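Local coordinates for 2-methyl-aconitate isomerase (Shewanella oneidensis, PDB 5K87) that catalyses the cis-trans isomerization of 2-methyl-aconitate during propionate breakdown by the 2-methylcitrate cycle, at the interface of chains A and B. Coordinates in Å, arbitrary orientation; residue numbers count along the deposited sequence, not the author numbering. Chains: chain A/B, 2-methyl-aconitate isomerase.

The interface of chains A and B. Residues chain A 20, 172, 174, 387, 389; chain B 51, 64-65.
B:Asp64 and B:Gly65 lie on a loop that enters chain A between A:Arg20 on strand 12-21, A:Arg387 on strand 386-388 and the loop carrying A:Phe174, while B:Arg51 reaches in from helix 43-53. This is part of the two-fold interface of the homodimer, and the centre of this contact lies about 15 Å from the active-site A:Cys109. A carboxylate suits the loop, since B:Asp64 gives OD1 to two guanidinium groups of chain A. A:Arg20 NE lies 2.8 Å from B:Asp64 OD1, and A:Arg387 NH2 gives OD1 a nearly straight bond of 2.9 Å (171° at the hydrogen); both are salt bridges, and they grip OD1 from opposite faces of the carboxylate. The long side chain of A:Arg387 bends at chi3 (-73°), bringing its guanidinium to the acid, with A:Leu389 CD2 against one face and B:Arg51 NH1 over the rim of the other. An alanine in place of A:Arg387 would probably cost B:Asp64 OD1 the salt bridge on one face of the carboxylate, leaving A:Arg20 NE on the other, and open a gap beside A:Leu389. B:Arg51 lays its guanidinium nearly parallel to the A:Phe174 ring (planes 19° apart), a cation-pi stack with NE 3.7 Å from the ring centroid; an aromatic offers the flat face this needs. B:Arg51 NH2 also bonds B:Asp64 O at 3.0 Å, which probably helps to brace the loop from its own chain. At the second carboxylate oxygen, water 2 O lies 2.6 Å from B:Asp64 OD2 and links it to A:Arg20 NH2 and A:Phe174 O.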
loop_
_atom_site.group_PDB
_atom_site.type_symbol
_atom_site.label_atom_id
_atom_site.label_comp_id
_atom_site.label_asym_id
_atom_site.label_seq_id
_atom_site.Cartn_x
_atom_site.Cartn_y
_atom_site.Cartn_z
ATOM N N ARG A 20 -2.776 7.996 9.864
ATOM C CA ARG A 20 -2.304 6.820 10.577
ATOM C C ARG A 20 -2.862 6.829 11.997
ATOM O O ARG A 20 -2.809 7.859 12.684
ATOM C CB ARG A 20 -0.777 6.775 10.644
ATOM C CG ARG A 20 -0.281 5.591 11.458
ATOM C CD ARG A 20 1.233 5.588 11.717
ATOM N NE ARG A 20 1.681 6.722 12.531
ATOM C CZ ARG A 20 1.474 6.846 13.838
ATOM N NH1 ARG A 20 0.816 5.914 14.513
ATOM N NH2 ARG A 20 1.927 7.925 14.472
ATOM N N VAL A 172 5.379 1.171 14.181
ATOM C CA VAL A 172 5.254 2.538 13.688
ATOM C C VAL A 172 6.633 3.121 13.545
ATOM O O VAL A 172 7.409 3.229 14.510
ATOM C CB VAL A 172 4.386 3.433 14.571
ATOM C CG1 VAL A 172 4.397 4.872 14.039
ATOM C CG2 VAL A 172 2.965 2.897 14.607
ATOM N N PHE A 174 8.022 6.058 12.921
ATOM C CA PHE A 174 8.502 7.308 13.502
ATOM C C PHE A 174 7.743 7.627 14.783
ATOM O O PHE A 174 6.584 7.259 14.918
ATOM C CB PHE A 174 8.298 8.422 12.482
ATOM C CG PHE A 174 9.020 8.196 11.179
ATOM C CD1 PHE A 174 10.382 8.429 11.077
ATOM C CD2 PHE A 174 8.343 7.754 10.054
ATOM C CE1 PHE A 174 11.051 8.227 9.880
ATOM C CE2 PHE A 174 9.013 7.549 8.850
ATOM C CZ PHE A 174 10.362 7.785 8.770
ATOM N N ARG A 387 -1.485 10.422 13.515
ATOM C CA ARG A 387 -1.164 11.656 12.819
ATOM C C ARG A 387 -1.877 11.734 11.485
ATOM O O ARG A 387 -2.136 10.714 10.831
ATOM C CB ARG A 387 0.348 11.838 12.645
ATOM C CG ARG A 387 1.037 10.690 11.958
ATOM C CD ARG A 387 2.549 10.907 11.785
ATOM N NE ARG A 387 2.819 11.892 10.749
ATOM C CZ ARG A 387 3.239 11.642 9.506
ATOM N NH1 ARG A 387 3.392 12.667 8.702
ATOM N NH2 ARG A 387 3.519 10.423 9.067
ATOM N N LEU A 389 -1.848 12.290 7.680
ATOM C CA LEU A 389 -0.951 12.114 6.545
ATOM C C LEU A 389 -1.301 13.059 5.394
ATOM O O LEU A 389 -0.421 13.665 4.783
ATOM C CB LEU A 389 -1.011 10.659 6.059
ATOM C CG LEU A 389 -0.746 9.603 7.134
ATOM C CD1 LEU A 389 -0.907 8.199 6.559
ATOM C CD2 LEU A 389 0.629 9.773 7.742
ATOM N N ARG B 51 10.046 11.537 4.163
ATOM C CA ARG B 51 9.098 11.589 5.263
ATOM C C ARG B 51 7.653 11.593 4.774
ATOM O O ARG B 51 6.781 10.991 5.411
ATOM C CB ARG B 51 9.362 12.818 6.133
ATOM C CG ARG B 51 8.660 12.764 7.470
ATOM C CD ARG B 51 9.109 11.570 8.301
ATOM N NE ARG B 51 8.274 11.417 9.484
ATOM C CZ ARG B 51 7.123 10.757 9.494
ATOM N NH1 ARG B 51 6.430 10.663 10.616
ATOM N NH2 ARG B 51 6.668 10.186 8.375
ATOM N N ASP B 64 3.453 4.788 8.007
ATOM C CA ASP B 64 3.546 6.143 8.531
ATOM C C ASP B 64 3.860 7.152 7.430
ATOM O O ASP B 64 4.625 8.096 7.633
ATOM C CB ASP B 64 4.581 6.198 9.647
ATOM C CG ASP B 64 4.363 7.350 10.605
ATOM O OD1 ASP B 64 3.307 7.999 10.579
ATOM O OD2 ASP B 64 5.293 7.567 11.419
ATOM N N GLY B 65 3.280 6.960 6.248
ATOM C CA GLY B 65 3.439 7.906 5.155
ATOM C C GLY B 65 2.489 7.573 4.024
ATOM O O GLY B 65 1.640 6.682 4.154
HETATM O O HOH W 1 3.957 11.240 6.079
HETATM O O HOH W 2 4.533 8.966 13.524
#